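Local atomic coordinates of sialidase B (Streptococcus pneumoniae serotype 4, PDB entry 4XHX), a protein that catalyses the hydrolysis of alpha-(2->3)-, alpha-(2->6)- and alpha-(2->8)-glycosidic linkages of terminal sialic acid residues in oligosaccharides, glycoproteins and glycolipids. Residues 230-235 with 286-291; 613-618 with 629-634. The protein carries 1 engineered substitution. All coordinates share one frame; numbering follows the deposited sequence.

Contact 1: 230-235 with 286-291. With JKK (2-[(3-chlorobenzyl)amino]ethanesulfonic acid), chain B.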
ATOM      1  N   THR A 230       1.874  -8.552   1.840  1.00  4.11           N
ATOM      2  CA  THR A 230       2.329  -7.168   1.660  1.00  7.78           C
ATOM      3  C   THR A 230       3.858  -7.044   1.583  1.00  7.96           C
ATOM      4  O   THR A 230       4.393  -5.926   1.542  1.00  7.15           O
ATOM      5  CB  THR A 230       1.797  -6.243   2.775  1.00  6.65           C
ATOM      6  OG1 THR A 230       2.085  -6.825   4.053  1.00  6.92           O
ATOM      7  CG2 THR A 230       0.294  -6.051   2.655  1.00  5.46           C
ATOM      8  N   HIS A 231       4.553  -8.182   1.563  1.00  6.90           N
ATOM      9  CA  HIS A 231       6.019  -8.202   1.516  1.00  6.16           C
ATOM     10  C   HIS A 231       6.556  -7.457   0.301  1.00  7.34           C
ATOM     11  O   HIS A 231       6.035  -7.635  -0.811  1.00  5.84           O
ATOM     12  CB  HIS A 231       6.539  -9.649   1.436  1.00  8.34           C
ATOM     13  CG  HIS A 231       6.230 -10.484   2.642  1.00  9.84           C
ATOM     14  ND1 HIS A 231       6.518 -10.076   3.927  1.00  5.90           N
ATOM     15  CD2 HIS A 231       5.666 -11.711   2.754  1.00  7.04           C
ATOM     16  CE1 HIS A 231       6.135 -11.011   4.778  1.00  6.14           C
ATOM     17  NE2 HIS A 231       5.614 -12.013   4.093  1.00  7.85           N
ATOM     18  N   ASP A 232       7.589  -6.637   0.508  1.00  5.26           N
ATOM     19  CA  ASP A 232       8.464  -6.166  -0.585  1.00 10.41           C
ATOM     20  C   ASP A 232       9.015  -7.386  -1.338  1.00 15.89           C
ATOM     21  O   ASP A 232       9.096  -8.477  -0.771  1.00 11.58           O
ATOM     22  CB  ASP A 232       9.684  -5.410  -0.019  1.00 11.27           C
ATOM     23  CG  ASP A 232       9.364  -4.003   0.457  1.00 10.80           C
ATOM     24  OD1 ASP A 232       8.203  -3.552   0.342  1.00 13.53           O
ATOM     25  OD2 ASP A 232      10.302  -3.340   0.934  1.00 10.32           O
ATOM     26  N   SER A 233       9.414  -7.208  -2.595  1.00  9.70           N
ATOM     27  CA  SER A 233      10.159  -8.257  -3.308  1.00 14.68           C
ATOM     28  C   SER A 233      11.318  -8.822  -2.448  1.00 16.99           C
ATOM     29  O   SER A 233      11.904  -8.083  -1.673  1.00 16.06           O
ATOM     30  CB  SER A 233      10.704  -7.706  -4.627  1.00 14.27           C
ATOM     31  OG  SER A 233       9.691  -6.996  -5.326  1.00 18.45           O
ATOM     32  N   LYS A 234      11.666 -10.107  -2.565  1.00 16.18           N
ATOM     33  CA  LYS A 234      11.091 -11.080  -3.505  1.00 15.24           C
ATOM     34  C   LYS A 234       9.634 -11.452  -3.220  1.00 10.47           C
ATOM     35  O   LYS A 234       9.244 -11.716  -2.083  1.00 19.77           O
ATOM     36  CB  LYS A 234      11.961 -12.353  -3.526  1.00 21.24           C
ATOM     37  CG  LYS A 234      11.854 -13.205  -2.259  1.00 12.61           C
ATOM     38  CD  LYS A 234      12.918 -14.284  -2.180  1.00 16.54           C
ATOM     39  CE  LYS A 234      12.869 -14.971  -0.806  1.00 35.23           C
ATOM     40  NZ  LYS A 234      13.794 -16.143  -0.661  1.00 34.43           N
ATOM     41  N   SER A 235       8.829 -11.473  -4.278  1.00 10.12           N
ATOM     42  CA  SER A 235       7.419 -11.789  -4.172  1.00 11.07           C
ATOM     43  C   SER A 235       6.911 -11.838  -5.601  1.00  9.95           C
ATOM     44  O   SER A 235       7.707 -11.853  -6.544  1.00  5.61           O
ATOM     45  CB  SER A 235       6.690 -10.685  -3.401  1.00  5.36           C
ATOM     46  OG  SER A 235       5.372 -11.071  -3.061  1.00  8.22           O
ATOM     47  N   SER A 286       9.312  -9.739 -10.239  1.00  6.60           N
ATOM     48  CA  SER A 286       8.348  -8.730  -9.784  1.00  8.54           C
ATOM     49  C   SER A 286       8.762  -7.320 -10.141  1.00  7.59           C
ATOM     50  O   SER A 286       9.921  -7.064 -10.463  1.00  8.28           O
ATOM     51  CB  SER A 286       8.144  -8.792  -8.262  1.00  5.72           C
ATOM     52  OG  SER A 286       9.378  -8.590  -7.608  1.00 11.99           O
ATOM     53  N   PHE A 287       7.800  -6.407 -10.053  1.00  6.22           N
ATOM     54  CA  PHE A 287       8.069  -4.969 -10.106  1.00  7.63           C
ATOM     55  C   PHE A 287       7.786  -4.394  -8.722  1.00  9.71           C
ATOM     56  O   PHE A 287       7.102  -5.017  -7.914  1.00 12.33           O
ATOM     57  CB  PHE A 287       7.172  -4.285 -11.140  1.00  8.02           C
ATOM     58  CG  PHE A 287       7.295  -4.860 -12.513  1.00  7.92           C
ATOM     59  CD1 PHE A 287       6.517  -5.946 -12.893  1.00  6.03           C
ATOM     60  CD2 PHE A 287       8.198  -4.326 -13.420  1.00  7.62           C
ATOM     61  CE1 PHE A 287       6.626  -6.481 -14.150  1.00  5.66           C
ATOM     62  CE2 PHE A 287       8.316  -4.855 -14.687  1.00  7.71           C
ATOM     63  CZ  PHE A 287       7.527  -5.936 -15.053  1.00  9.04           C
ATOM     64  N   ILE A 288       8.317  -3.215  -8.435  1.00  7.78           N
ATOM     65  CA  ILE A 288       8.087  -2.600  -7.136  1.00  8.53           C
ATOM     66  C   ILE A 288       8.456  -1.135  -7.225  1.00  6.45           C
ATOM     67  O   ILE A 288       9.390  -0.777  -7.937  1.00  8.06           O
ATOM     68  CB  ILE A 288       8.892  -3.337  -6.018  1.00  9.35           C
ATOM     69  CG1 ILE A 288       8.722  -2.666  -4.656  1.00  8.15           C
ATOM     70  CG2 ILE A 288      10.358  -3.454  -6.390  1.00 15.18           C
ATOM     71  CD1 ILE A 288       9.308  -3.497  -3.488  1.00  6.62           C
ATOM     72  N   ASP A 289       7.692  -0.292  -6.535  1.00  8.51           N
ATOM     73  CA  ASP A 289       7.934   1.151  -6.490  1.00  8.98           C
ATOM     74  C   ASP A 289       7.791   1.831  -7.854  1.00  9.83           C
ATOM     75  O   ASP A 289       8.726   1.874  -8.649  1.00 11.36           O
ATOM     76  CB  ASP A 289       9.298   1.482  -5.872  1.00  5.82           C
ATOM     77  CG  ASP A 289       9.374   1.149  -4.385  1.00  9.99           C
ATOM     78  OD1 ASP A 289       8.345   0.763  -3.781  1.00 13.52           O
ATOM     79  OD2 ASP A 289      10.474   1.278  -3.818  1.00 12.43           O
ATOM     80  N   SER A 290       6.618   2.394  -8.109  1.00  7.84           N
ATOM     81  CA  SER A 290       6.376   3.070  -9.375  1.00  6.86           C
ATOM     82  C   SER A 290       6.308   4.580  -9.180  1.00  6.36           C
ATOM     83  O   SER A 290       6.004   5.064  -8.091  1.00  5.86           O
ATOM     84  CB  SER A 290       5.081   2.556 -10.022  1.00  5.94           C
ATOM     85  OG  SER A 290       3.982   2.797  -9.173  1.00  6.04           O
ATOM     86  N   SER A 291       6.572   5.311 -10.257  1.00  7.27           N
ATOM     87  CA  SER A 291       6.518   6.767 -10.261  1.00  4.13           C
ATOM     88  C   SER A 291       5.988   7.256 -11.618  1.00  6.48           C
ATOM     89  O   SER A 291       6.257   6.638 -12.653  1.00  8.44           O
ATOM     90  CB  SER A 291       7.909   7.328 -10.009  1.00  3.30           C
ATOM     91  OG  SER A 291       7.851   8.714  -9.770  1.00  8.18           O
TER
HETATM   92  CAE JKK B 701      12.919  -1.688  -4.046  1.00 14.09           C
HETATM   93  CAF JKK B 701      12.997  -3.110  -3.867  1.00 19.75           C
HETATM   94  CAG JKK B 701      12.756  -0.861  -2.914  1.00 18.13           C
HETATM   95  CAH JKK B 701      12.756  -2.861  -1.461  1.00 16.36           C
HETATM   96  CAI JKK B 701      10.969  -0.027   1.390  1.00 13.70           C
HETATM   97  CAJ JKK B 701       9.595  -0.192   1.997  1.00 11.98           C
HETATM   98  CAK JKK B 701      12.490  -0.569  -0.398  1.00 18.47           C
HETATM   99  CAM JKK B 701      12.914  -3.684  -2.591  1.00 21.47           C
HETATM  100  CAN JKK B 701      12.687  -1.437  -1.630  1.00 16.17           C
HETATM  101  NAL JKK B 701      11.142  -0.676   0.121  1.00 15.91           N
HETATM  102  OAA JKK B 701      10.124   1.164   4.303  1.00  6.84           O
HETATM  103  OAB JKK B 701      10.109  -1.281   4.363  1.00 15.11           O
HETATM  104  OAC JKK B 701       8.035  -0.100   4.199  1.00  9.38           O
HETATM  105  SAO JKK B 701       9.443  -0.100   3.804  1.00 13.84           S
HETATM  106 CL   JKK B 701      13.012  -5.414  -2.388  1.00 26.84          CL
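S233, which is joined to K234 by a cis peptide bond, meets S286 hydroxyl to hydroxyl. Their OG atoms are 2.8 Å apart, a hydrogen bond in which either could donate, buried between the loop 230-235 and the strand 286-291. Beside it the carbonyl O of S235 rests against CB of S286 at 3.5 Å.

I288 is the apolar counterpart. With CG1 anti to the backbone N (chi1 177°) and the chain extended beyond, CD1 is carried across to D232, 4.0 Å from CG of that aspartate, and the two side chains cross at about a right angle. The same methyl lies under one face of the chlorophenyl ring of JKK, 3.7 Å from CAM. D232 in turn accepts a hydrogen bond from the ligand amine, NAL to OD2, at 2.9 Å, while OD1 forms a salt bridge with R226. The chlorine CL points broadly at the carbonyl O of S233, 3.0 Å away. The pair of segments thus lines one side of the active-site pocket, where D232 is the probable proton acceptor by comparison with related sialidases.

The loop links strands 219-226 and 237-244 of one propeller sheet. Strand 286-294 belongs to the next, running antiparallel to 301-308 and parallel to 451-459; S286 and I288 also pack on M308.

Contact 2: 613-618 with 629-634. With JKK (2-[(3-chlorobenzyl)amino]ethanesulfonic acid), chain B.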
ATOM      1  N   TYR A 613      -0.748   5.336   9.363  1.00  4.69           N
ATOM      2  CA  TYR A 613      -0.550   6.129   8.168  1.00  5.49           C
ATOM      3  C   TYR A 613       0.874   5.920   7.742  1.00  4.17           C
ATOM      4  O   TYR A 613       1.797   6.166   8.520  1.00  3.08           O
ATOM      5  CB  TYR A 613      -0.780   7.608   8.481  1.00  6.81           C
ATOM      6  CG  TYR A 613      -0.913   8.499   7.267  1.00  5.95           C
ATOM      7  CD1 TYR A 613      -2.159   8.727   6.691  1.00  6.86           C
ATOM      8  CD2 TYR A 613       0.197   9.150   6.722  1.00  4.52           C
ATOM      9  CE1 TYR A 613      -2.307   9.562   5.582  1.00  6.17           C
ATOM     10  CE2 TYR A 613       0.066   9.995   5.614  1.00  5.17           C
ATOM     11  CZ  TYR A 613      -1.202  10.195   5.048  1.00  7.08           C
ATOM     12  OH  TYR A 613      -1.377  11.020   3.959  1.00  5.95           O
ATOM     13  N   ALA A 614       1.063   5.447   6.516  1.00  4.27           N
ATOM     14  CA  ALA A 614       2.406   5.161   6.039  1.00  7.64           C
ATOM     15  C   ALA A 614       2.700   5.856   4.699  1.00  6.47           C
ATOM     16  O   ALA A 614       2.642   7.094   4.612  1.00  8.20           O
ATOM     17  CB  ALA A 614       2.652   3.653   5.985  1.00  3.88           C
ATOM     18  N   TYR A 615       3.013   5.086   3.661  1.00  8.75           N
ATOM     19  CA  TYR A 615       3.299   5.690   2.356  1.00  6.04           C
ATOM     20  C   TYR A 615       2.061   6.415   1.860  1.00  9.28           C
ATOM     21  O   TYR A 615       0.941   5.988   2.142  1.00  8.45           O
ATOM     22  CB  TYR A 615       3.705   4.642   1.339  1.00  4.79           C
ATOM     23  CG  TYR A 615       5.151   4.205   1.413  1.00  8.58           C
ATOM     24  CD1 TYR A 615       5.750   3.916   2.634  1.00  7.82           C
ATOM     25  CD2 TYR A 615       5.906   4.041   0.262  1.00  4.44           C
ATOM     26  CE1 TYR A 615       7.067   3.484   2.711  1.00  6.07           C
ATOM     27  CE2 TYR A 615       7.234   3.613   0.325  1.00  5.34           C
ATOM     28  CZ  TYR A 615       7.807   3.334   1.559  1.00  5.41           C
ATOM     29  OH  TYR A 615       9.121   2.910   1.659  1.00  5.19           O
ATOM     30  N   SER A 616       2.253   7.503   1.113  1.00  8.66           N
ATOM     31  CA  SER A 616       1.114   8.309   0.697  1.00  8.22           C
ATOM     32  C   SER A 616       1.339   8.941  -0.668  1.00  6.11           C
ATOM     33  O   SER A 616       2.477   9.124  -1.096  1.00  7.02           O
ATOM     34  CB  SER A 616       0.835   9.397   1.734  1.00  5.14           C
ATOM     35  OG  SER A 616       1.930  10.296   1.811  1.00  4.26           O
ATOM     36  N   ALA A 617       0.242   9.255  -1.345  1.00  5.11           N
ATOM     37  CA  ALA A 617       0.283  10.009  -2.593  1.00  6.74           C
ATOM     38  C   ALA A 617      -0.631  11.210  -2.465  1.00  7.67           C
ATOM     39  O   ALA A 617      -1.743  11.105  -1.945  1.00  4.74           O
ATOM     40  CB  ALA A 617      -0.161   9.134  -3.760  1.00  3.88           C
ATOM     41  N   ILE A 618      -0.178  12.364  -2.934  1.00  8.60           N
ATOM     42  CA  ILE A 618      -1.058  13.524  -2.955  1.00  7.36           C
ATOM     43  C   ILE A 618      -0.983  14.234  -4.286  1.00  8.38           C
ATOM     44  O   ILE A 618       0.076  14.327  -4.903  1.00  5.56           O
ATOM     45  CB  ILE A 618      -0.760  14.541  -1.830  1.00  9.91           C
ATOM     46  CG1 ILE A 618       0.711  14.965  -1.861  1.00  5.89           C
ATOM     47  CG2 ILE A 618      -1.096  13.949  -0.467  1.00 12.25           C
ATOM     48  CD1 ILE A 618       1.010  16.058  -0.905  1.00 12.07           C
ATOM     49  N   LEU A 629      -4.167   9.410  -1.584  1.00  3.71           N
ATOM     50  CA  LEU A 629      -4.268   7.958  -1.614  1.00  4.46           C
ATOM     51  C   LEU A 629      -3.136   7.460  -0.721  1.00  5.18           C
ATOM     52  O   LEU A 629      -1.975   7.736  -0.989  1.00  3.40           O
ATOM     53  CB  LEU A 629      -4.074   7.451  -3.041  1.00  2.95           C
ATOM     54  CG  LEU A 629      -4.175   5.947  -3.258  1.00  3.90           C
ATOM     55  CD1 LEU A 629      -5.555   5.462  -2.936  1.00  2.43           C
ATOM     56  CD2 LEU A 629      -3.792   5.603  -4.698  1.00  6.65           C
ATOM     57  N   PHE A 630      -3.463   6.757   0.354  1.00  6.39           N
ATOM     58  CA  PHE A 630      -2.434   6.453   1.353  1.00  9.25           C
ATOM     59  C   PHE A 630      -2.622   5.082   1.968  1.00  6.52           C
ATOM     60  O   PHE A 630      -3.731   4.542   1.974  1.00  6.83           O
ATOM     61  CB  PHE A 630      -2.422   7.515   2.463  1.00  3.66           C
ATOM     62  CG  PHE A 630      -3.728   7.620   3.214  1.00  7.31           C
ATOM     63  CD1 PHE A 630      -4.786   8.365   2.706  1.00  6.73           C
ATOM     64  CD2 PHE A 630      -3.905   6.970   4.410  1.00  5.90           C
ATOM     65  CE1 PHE A 630      -5.985   8.459   3.396  1.00 12.37           C
ATOM     66  CE2 PHE A 630      -5.109   7.079   5.108  1.00  8.25           C
ATOM     67  CZ  PHE A 630      -6.140   7.810   4.601  1.00  5.88           C
ATOM     68  N   GLU A 631      -1.531   4.539   2.501  1.00  4.99           N
ATOM     69  CA  GLU A 631      -1.593   3.326   3.312  1.00  4.01           C
ATOM     70  C   GLU A 631      -2.147   3.639   4.705  1.00  5.58           C
ATOM     71  O   GLU A 631      -1.444   4.190   5.547  1.00  5.00           O
ATOM     72  CB  GLU A 631      -0.197   2.710   3.431  1.00  4.68           C
ATOM     73  CG  GLU A 631       0.397   2.271   2.105  1.00  3.92           C
ATOM     74  CD  GLU A 631       1.859   1.843   2.200  1.00  8.88           C
ATOM     75  OE1 GLU A 631       2.486   2.002   3.283  1.00  6.17           O
ATOM     76  OE2 GLU A 631       2.384   1.357   1.170  1.00  6.51           O
ATOM     77  N   LYS A 632      -3.407   3.297   4.952  1.00  4.86           N
ATOM     78  CA  LYS A 632      -3.990   3.553   6.263  1.00  3.95           C
ATOM     79  C   LYS A 632      -3.705   2.385   7.214  1.00  8.78           C
ATOM     80  O   LYS A 632      -4.619   1.700   7.662  1.00  4.82           O
ATOM     81  CB  LYS A 632      -5.494   3.818   6.163  1.00  4.89           C
ATOM     82  CG  LYS A 632      -6.061   4.500   7.401  1.00  6.97           C
ATOM     83  CD  LYS A 632      -7.587   4.401   7.482  1.00  6.38           C
ATOM     84  CE  LYS A 632      -8.093   5.034   8.762  1.00  4.18           C
ATOM     85  NZ  LYS A 632      -7.778   6.488   8.805  1.00  7.18           N
ATOM     86  N   TYR A 633      -2.421   2.155   7.485  1.00  6.05           N
ATOM     87  CA  TYR A 633      -1.992   1.151   8.440  1.00  5.83           C
ATOM     88  C   TYR A 633      -0.498   1.319   8.622  1.00  4.64           C
ATOM     89  O   TYR A 633       0.136   2.050   7.866  1.00  6.20           O
ATOM     90  CB  TYR A 633      -2.331  -0.270   7.954  1.00  6.02           C
ATOM     91  CG  TYR A 633      -1.363  -0.854   6.947  1.00  4.00           C
ATOM     92  CD1 TYR A 633      -1.270  -0.351   5.649  1.00  5.17           C
ATOM     93  CD2 TYR A 633      -0.557  -1.926   7.289  1.00  8.91           C
ATOM     94  CE1 TYR A 633      -0.371  -0.911   4.726  1.00  6.74           C
ATOM     95  CE2 TYR A 633       0.328  -2.486   6.388  1.00  5.61           C
ATOM     96  CZ  TYR A 633       0.417  -1.988   5.115  1.00  7.69           C
ATOM     97  OH  TYR A 633       1.310  -2.572   4.248  1.00  7.68           O
ATOM     98  N   ASP A 634       0.057   0.682   9.640  1.00  5.40           N
ATOM     99  CA  ASP A 634       1.502   0.736   9.854  1.00  9.59           C
ATOM    100  C   ASP A 634       2.197  -0.325   8.994  1.00  5.91           C
ATOM    101  O   ASP A 634       2.300  -1.497   9.390  1.00  7.23           O
ATOM    102  CB  ASP A 634       1.845   0.563  11.344  1.00  6.02           C
ATOM    103  CG  ASP A 634       3.316   0.887  11.659  1.00  6.21           C
ATOM    104  OD1 ASP A 634       4.195   0.585  10.826  1.00  4.59           O
ATOM    105  OD2 ASP A 634       3.586   1.456  12.744  1.00  5.35           O
TER
HETATM  106  CAE JKK B 701      12.919  -1.688  -4.046  1.00 14.09           C
HETATM  107  CAF JKK B 701      12.997  -3.110  -3.867  1.00 19.75           C
HETATM  108  CAG JKK B 701      12.756  -0.861  -2.914  1.00 18.13           C
HETATM  109  CAH JKK B 701      12.756  -2.861  -1.461  1.00 16.36           C
HETATM  110  CAI JKK B 701      10.969  -0.027   1.390  1.00 13.70           C
HETATM  111  CAJ JKK B 701       9.595  -0.192   1.997  1.00 11.98           C
HETATM  112  CAK JKK B 701      12.490  -0.569  -0.398  1.00 18.47           C
HETATM  113  CAM JKK B 701      12.914  -3.684  -2.591  1.00 21.47           C
HETATM  114  CAN JKK B 701      12.687  -1.437  -1.630  1.00 16.17           C
HETATM  115  NAL JKK B 701      11.142  -0.676   0.121  1.00 15.91           N
HETATM  116  OAA JKK B 701      10.124   1.164   4.303  1.00  6.84           O
HETATM  117  OAB JKK B 701      10.109  -1.281   4.363  1.00 15.11           O
HETATM  118  OAC JKK B 701       8.035  -0.100   4.199  1.00  9.38           O
HETATM  119  SAO JKK B 701       9.443  -0.100   3.804  1.00 13.84           S
HETATM  120 CL   JKK B 701      13.012  -5.414  -2.388  1.00 26.84          CL
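A617 and L629 exchange two backbone hydrogen bonds, A617 N to L629 O (2.7 Å) and L629 N to A617 O, in the antiparallel hairpin of strands 616-620 and 626-631. S616 faces F630 as a non-hydrogen-bonded pair. At the end of its strand E631 meets the two residues that precede strand 616-618: its O takes the N-H of A614 in the carbonyl plane, and its N gives a straight bond (173°) to Y615 O, 2.9 Å away.

Aromatic packing involves Y613 and F630, whose planes are 29° apart but slid so far that the rings barely overlap. CE1 of Y613 sits over one face of F630, towards the rim, 3.3 Å from CD2. F630 reaches this place because CG lies between its backbone N and carbonyl carbon (chi1 60°), the crowded position. The Y613 hydroxyl continues to S573.

Polar contacts gather at the carboxylate of E631, which is stretched alongside Y615, pointing the same way, with the ring and carboxylate planes only moderately inclined. OE1 accepts Y615 N at 3.2 Å from above the carboxylate plane and also bonds S635; OE2 forms a salt bridge with R207. The methyl CB of A614 packs against the same OE1 at 3.2 Å, a van der Waals contact.

Y615, the probable nucleophile, has its OH 3.2 Å from CAJ of JKK and hydrogen-bonded to E503. One second-shell glutamate, through its backbone and its carboxylate, thus probably helps to set the main chain of Y615 and the guanidinium of R207, probably a substrate-binding arginine, relative to each other.

How the contacts relate
The two contacts lie in series along the chain, contact 1 closing well before contact 2 opens, with centres 16 Å apart. They belong to separate sheets of the beta-propeller expected of family 33 sialidases: contact 1 joins a loop of the sheet starting at strand 205-213 to strand 286-294, whereas contact 2 is a hairpin near the C-terminus. Strand 205-213 lies between them, since I208 touches both D289 and Y615. They also meet directly, T230 CG2 packing 4.0 Å from Y633 OH. Both reach JKK, and the fold brings the probable proton acceptor D232 and probable nucleophile Y615, distant in sequence, to within about 6 Å (side chain to side chain) in one pocket.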